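Local coordinates for protein UDP-glucose:anthocyanidin 3-O-glucosyltransferase (Clitoria ternatea, PDB 4REL) that is a plant glycosyltransferase of the UDP-glycosyltransferase family and adopts the two-domain GT-B fold, at residues A[281-286]-A[307-312]; A[294-299]-A[320-325]. All coordinates share one frame; numbering follows the deposited sequence.

Contact 1. Residues A[281-286]-A[307-312]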
loop_
_atom_site.group_PDB
_atom_site.type_symbol
_atom_site.label_atom_id
_atom_site.label_comp_id
_atom_site.label_asym_id
_atom_site.label_seq_id
_atom_site.Cartn_x
_atom_site.Cartn_y
_atom_site.Cartn_z
ATOM N N GLU A 281 -0.955 -8.452 22.074
ATOM C CA GLU A 281 -0.984 -9.205 20.820
ATOM C C GLU A 281 0.409 -9.617 20.368
ATOM O O GLU A 281 0.577 -10.672 19.748
ATOM C CB GLU A 281 -1.716 -8.431 19.721
ATOM C CG GLU A 281 -3.209 -8.544 19.855
ATOM C CD GLU A 281 -3.952 -7.865 18.746
ATOM O OE1 GLU A 281 -4.560 -6.810 19.012
ATOM O OE2 GLU A 281 -3.949 -8.388 17.611
ATOM N N VAL A 282 1.407 -8.792 20.675
ATOM C CA VAL A 282 2.790 -9.178 20.406
ATOM C C VAL A 282 3.115 -10.433 21.215
ATOM O O VAL A 282 3.686 -11.392 20.691
ATOM C CB VAL A 282 3.785 -8.062 20.757
ATOM C CG1 VAL A 282 5.211 -8.529 20.501
ATOM C CG2 VAL A 282 3.478 -6.814 19.947
ATOM N N VAL A 283 2.742 -10.429 22.490
ATOM C CA VAL A 283 2.933 -11.600 23.337
ATOM C C VAL A 283 2.194 -12.814 22.771
ATOM O O VAL A 283 2.745 -13.908 22.717
ATOM C CB VAL A 283 2.457 -11.356 24.783
ATOM C CG1 VAL A 283 2.462 -12.663 25.571
ATOM C CG2 VAL A 283 3.333 -10.312 25.459
ATOM N N ALA A 284 0.946 -12.608 22.352
ATOM C CA ALA A 284 0.144 -13.685 21.776
ATOM C C ALA A 284 0.789 -14.277 20.528
ATOM O O ALA A 284 0.781 -15.497 20.337
ATOM C CB ALA A 284 -1.268 -13.197 21.453
ATOM N N VAL A 285 1.328 -13.412 19.676
ATOM C CA VAL A 285 2.017 -13.872 18.471
ATOM C C VAL A 285 3.208 -14.752 18.848
ATOM O O VAL A 285 3.367 -15.854 18.311
ATOM C CB VAL A 285 2.461 -12.689 17.593
ATOM C CG1 VAL A 285 3.466 -13.141 16.528
ATOM C CG2 VAL A 285 1.234 -12.035 16.945
ATOM N N ALA A 286 4.025 -14.289 19.791
ATOM C CA ALA A 286 5.168 -15.094 20.232
ATOM C C ALA A 286 4.746 -16.451 20.809
ATOM O O ALA A 286 5.305 -17.488 20.439
ATOM C CB ALA A 286 6.034 -14.324 21.234
ATOM N N ILE A 307 9.266 -6.854 25.253
ATOM C CA ILE A 307 7.958 -7.329 25.708
ATOM C C ILE A 307 7.663 -8.773 25.296
ATOM O O ILE A 307 6.668 -9.351 25.731
ATOM C CB ILE A 307 6.814 -6.398 25.278
ATOM C CG1 ILE A 307 6.639 -6.433 23.766
ATOM C CG2 ILE A 307 7.058 -4.971 25.782
ATOM C CD1 ILE A 307 5.348 -5.796 23.295
ATOM N N LEU A 308 8.529 -9.356 24.468
ATOM C CA LEU A 308 8.427 -10.780 24.151
ATOM C C LEU A 308 8.568 -11.578 25.436
ATOM O O LEU A 308 9.284 -11.148 26.342
ATOM C CB LEU A 308 9.541 -11.179 23.186
ATOM C CG LEU A 308 9.482 -10.568 21.792
ATOM C CD1 LEU A 308 10.702 -11.002 20.980
ATOM C CD2 LEU A 308 8.202 -10.985 21.084
ATOM N N PRO A 309 7.882 -12.735 25.528
ATOM C CA PRO A 309 7.984 -13.612 26.698
ATOM C C PRO A 309 9.447 -13.905 27.018
ATOM O O PRO A 309 10.253 -14.060 26.095
ATOM C CB PRO A 309 7.279 -14.893 26.233
ATOM C CG PRO A 309 6.273 -14.414 25.238
ATOM C CD PRO A 309 6.957 -13.276 24.515
ATOM N N LYS A 310 9.798 -13.940 28.301
ATOM C CA LYS A 310 11.164 -14.264 28.687
ATOM C C LYS A 310 11.570 -15.631 28.127
ATOM O O LYS A 310 10.845 -16.613 28.277
ATOM C CB LYS A 310 11.316 -14.260 30.212
ATOM C CG LYS A 310 12.734 -14.574 30.659
ATOM C CD LYS A 310 12.904 -14.520 32.168
ATOM C CE LYS A 310 14.374 -14.678 32.534
ATOM N NZ LYS A 310 14.589 -14.795 33.999
ATOM N N GLY A 311 12.721 -15.675 27.454
ATOM C CA GLY A 311 13.232 -16.919 26.909
ATOM C C GLY A 311 12.647 -17.352 25.574
ATOM O O GLY A 311 13.095 -18.350 24.998
ATOM N N PHE A 312 11.650 -16.627 25.077
ATOM C CA PHE A 312 11.009 -17.016 23.822
ATOM C C PHE A 312 11.994 -17.065 22.648
ATOM O O PHE A 312 12.027 -18.043 21.899
ATOM C CB PHE A 312 9.822 -16.097 23.494
ATOM C CG PHE A 312 9.478 -16.052 22.023
ATOM C CD1 PHE A 312 8.820 -17.113 21.415
ATOM C CD2 PHE A 312 9.811 -14.946 21.257
ATOM C CE1 PHE A 312 8.512 -17.078 20.057
ATOM C CE2 PHE A 312 9.502 -14.901 19.901
ATOM C CZ PHE A 312 8.859 -15.967 19.303
#

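Contact 2. Residues A[294-299]-A[320-325]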
loop_
_atom_site.group_PDB
_atom_site.type_symbol
_atom_site.label_atom_id
_atom_site.label_comp_id
_atom_site.label_asym_id
_atom_site.label_seq_id
_atom_site.Cartn_x
_atom_site.Cartn_y
_atom_site.Cartn_z
ATOM N N PHE A 294 6.193 -24.524 14.272
ATOM C CA PHE A 294 6.538 -24.289 12.869
ATOM C C PHE A 294 7.761 -23.398 12.786
ATOM O O PHE A 294 7.997 -22.578 13.676
ATOM C CB PHE A 294 5.388 -23.608 12.113
ATOM C CG PHE A 294 4.131 -24.434 12.015
ATOM C CD1 PHE A 294 4.152 -25.690 11.429
ATOM C CD2 PHE A 294 2.923 -23.931 12.478
ATOM C CE1 PHE A 294 2.988 -26.445 11.326
ATOM C CE2 PHE A 294 1.758 -24.679 12.381
ATOM C CZ PHE A 294 1.792 -25.938 11.801
ATOM N N PRO A 295 8.542 -23.546 11.709
ATOM C CA PRO A 295 9.641 -22.600 11.506
ATOM C C PRO A 295 9.080 -21.234 11.121
ATOM O O PRO A 295 8.037 -21.147 10.484
ATOM C CB PRO A 295 10.445 -23.224 10.364
ATOM C CG PRO A 295 9.481 -24.119 9.653
ATOM C CD PRO A 295 8.521 -24.616 10.695
ATOM N N PHE A 296 9.746 -20.171 11.551
ATOM C CA PHE A 296 9.224 -18.835 11.314
ATOM C C PHE A 296 10.325 -17.800 11.171
ATOM O O PHE A 296 11.424 -17.970 11.698
ATOM C CB PHE A 296 8.252 -18.424 12.442
ATOM C CG PHE A 296 8.897 -18.334 13.806
ATOM C CD1 PHE A 296 9.515 -17.160 14.229
ATOM C CD2 PHE A 296 8.871 -19.422 14.674
ATOM C CE1 PHE A 296 10.111 -17.074 15.494
ATOM C CE2 PHE A 296 9.454 -19.342 15.933
ATOM C CZ PHE A 296 10.082 -18.169 16.344
ATOM N N VAL A 297 10.025 -16.740 10.425
ATOM C CA VAL A 297 10.850 -15.546 10.394
ATOM C C VAL A 297 9.927 -14.404 10.781
ATOM O O VAL A 297 8.920 -14.173 10.121
ATOM C CB VAL A 297 11.405 -15.270 8.994
ATOM C CG1 VAL A 297 12.219 -13.972 9.008
ATOM C CG2 VAL A 297 12.277 -16.423 8.529
ATOM N N TRP A 298 10.256 -13.704 11.861
ATOM C CA TRP A 298 9.404 -12.624 12.344
ATOM C C TRP A 298 10.193 -11.326 12.259
ATOM O O TRP A 298 11.219 -11.168 12.933
ATOM C CB TRP A 298 8.972 -12.915 13.788
ATOM C CG TRP A 298 7.994 -11.946 14.408
ATOM C CD1 TRP A 298 7.417 -10.853 13.819
ATOM C CD2 TRP A 298 7.473 -12.003 15.747
ATOM N NE1 TRP A 298 6.560 -10.232 14.712
ATOM C CE2 TRP A 298 6.590 -10.912 15.902
ATOM C CE3 TRP A 298 7.679 -12.865 16.831
ATOM C CZ2 TRP A 298 5.910 -10.665 17.093
ATOM C CZ3 TRP A 298 7.006 -12.616 18.017
ATOM C CH2 TRP A 298 6.134 -11.525 18.139
ATOM N N ALA A 299 9.737 -10.417 11.397
ATOM C CA ALA A 299 10.339 -9.098 11.294
ATOM C C ALA A 299 9.633 -8.247 12.323
ATOM O O ALA A 299 8.441 -7.957 12.187
ATOM C CB ALA A 299 10.152 -8.527 9.897
ATOM N N GLY A 320 13.515 -20.638 14.459
ATOM C CA GLY A 320 12.914 -19.366 14.114
ATOM C C GLY A 320 13.925 -18.252 14.128
ATOM O O GLY A 320 14.978 -18.370 14.749
ATOM N N LYS A 321 13.606 -17.172 13.424
ATOM C CA LYS A 321 14.457 -15.993 13.400
ATOM C C LYS A 321 13.588 -14.807 13.757
ATOM O O LYS A 321 12.560 -14.583 13.116
ATOM C CB LYS A 321 15.040 -15.763 12.000
ATOM C CG LYS A 321 16.333 -16.512 11.705
ATOM C CD LYS A 321 17.160 -15.773 10.658
ATOM C CE LYS A 321 18.587 -15.538 11.151
ATOM N NZ LYS A 321 19.494 -16.705 10.893
ATOM N N VAL A 322 13.989 -14.062 14.780
ATOM C CA VAL A 322 13.312 -12.821 15.129
ATOM C C VAL A 322 14.300 -11.708 14.832
ATOM O O VAL A 322 15.354 -11.622 15.470
ATOM C CB VAL A 322 12.904 -12.816 16.609
ATOM C CG1 VAL A 322 12.263 -11.480 16.985
ATOM C CG2 VAL A 322 11.945 -13.981 16.893
ATOM N N VAL A 323 13.987 -10.883 13.831
ATOM C CA VAL A 323 14.950 -9.913 13.320
ATOM C C VAL A 323 14.293 -8.557 13.113
ATOM O O VAL A 323 13.070 -8.460 13.038
ATOM C CB VAL A 323 15.575 -10.393 12.000
ATOM C CG1 VAL A 323 16.378 -11.671 12.228
ATOM C CG2 VAL A 323 14.494 -10.619 10.969
ATOM N N SER A 324 15.107 -7.510 13.027
ATOM C CA SER A 324 14.590 -6.154 12.912
ATOM C C SER A 324 14.180 -5.816 11.485
ATOM O O SER A 324 13.330 -4.951 11.269
ATOM C CB SER A 324 15.635 -5.142 13.402
ATOM O OG SER A 324 15.935 -5.363 14.765
ATOM N N TRP A 325 14.783 -6.504 10.520
ATOM C CA TRP A 325 14.545 -6.227 9.105
ATOM C C TRP A 325 14.775 -7.473 8.252
ATOM O O TRP A 325 15.661 -8.274 8.545
ATOM C CB TRP A 325 15.476 -5.101 8.636
ATOM C CG TRP A 325 15.488 -4.897 7.149
ATOM C CD1 TRP A 325 14.682 -4.062 6.428
ATOM C CD2 TRP A 325 16.354 -5.537 6.201
ATOM N NE1 TRP A 325 14.991 -4.145 5.091
ATOM C CE2 TRP A 325 16.012 -5.045 4.925
ATOM C CE3 TRP A 325 17.381 -6.483 6.308
ATOM C CZ2 TRP A 325 16.664 -5.468 3.763
ATOM C CZ3 TRP A 325 18.026 -6.899 5.157
ATOM C CH2 TRP A 325 17.667 -6.394 3.902
#

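Contact 1. Residues A[281-286]-A[307-312]
A286 offers a single methyl from helix 279-292 to a hollow lined by P309 and F312 of segment 307-312. Its CB stands almost exactly over the centre of the F312 ring, 3.6 Å from the centroid and 4° off the ring normal, a CH-pi contact made on the ring face. F312 CG lies anti to its backbone N (chi1 156°), and the ring beyond it presents one face to the methyl. From another direction P309 CD presses on A286 CB at 3.6 Å, and L308 CD2 bridges this methyl and V282 CG1, one helical turn earlier. There I307 reaches across V282 at about a right angle, its CD1 resting 3.7 Å from V282 CB. V283, on the flank, sets CG2 against the carbonyl I307 O at 3.5 Å. A type II turn from P309 to F312, with G311 at positive phi, swings the chain round so that proline and phenylalanine both face the alanine. No hydrogen bond crosses between the two segments. Cohesion here therefore rests on the fit of methyls, a proline ring and an aromatic face, a chemistry that seats the loop and the start of helix 312-315 on helix 279-292 through shape and hydrophobic burial.

Contact 2. Residues A[294-299]-A[320-325]
Strands 296-299 and 320-323 run parallel, their axes 4.7 Å apart and 7° from alignment, in a register that pairs F296 with G320 and A299 with V323. W298 is gripped through both its backbone polar atoms: its N donates to K321 O at 2.8 Å, and its O accepts from V323 N at 2.9 Å. K321 N binds F296 O in a more bent bond, with 154° at the hydrogen and the donor tilted from the carbonyl plane. On the face carrying F296, W298 and V322, the F296 ring folds back over the neighbouring strand. Its CG sits between the backbone N and the carbonyl carbon (chi1 63°), and the ring lies across G320, whose CA is over its centre, 3.7 Å from the centroid. G320 has no side chain, and the ring rests directly on its CA. V322 CG2 meets the same ring at its edge, near the plane, 3.9 Å from F296 CE1. The W298 indole instead leads away from V322 toward helix 279-292. On the other face, V297 and K321 both touch W257 of helix 254-259. The pairing belongs to a beta-alpha-beta unit with helix 312-315 and places 320-323 at the edge of a six-stranded parallel sheet. Polar backbone bonds thus set the register, while the aromatic face laid on bare glycine backbone adds an apolar contact between the same two strands.

In the fold
W298 ties the two contacts together: its indole leaves the strand pair of contact 2 and packs against residues of both segments of contact 1, W298 CH2 meeting V285 CG1 at 3.5 Å and L308 CD2 at 3.6 Å. Both contacts are partly buried, and their segments alternate along the chain, with helix 279-292 leading into strand 296-299 and segment 307-312 coming before strand 320-323. Contact 1 lies on one side of the sheet, joining a helix to a loop mainly through apolar side chains, with no hydrogen bond across it; contact 2 lies within the sheet, at its edge, and adds backbone hydrogen bonds. Each nevertheless sets a phenylalanine face against a small aliphatic group, A286 CB or G320 CA.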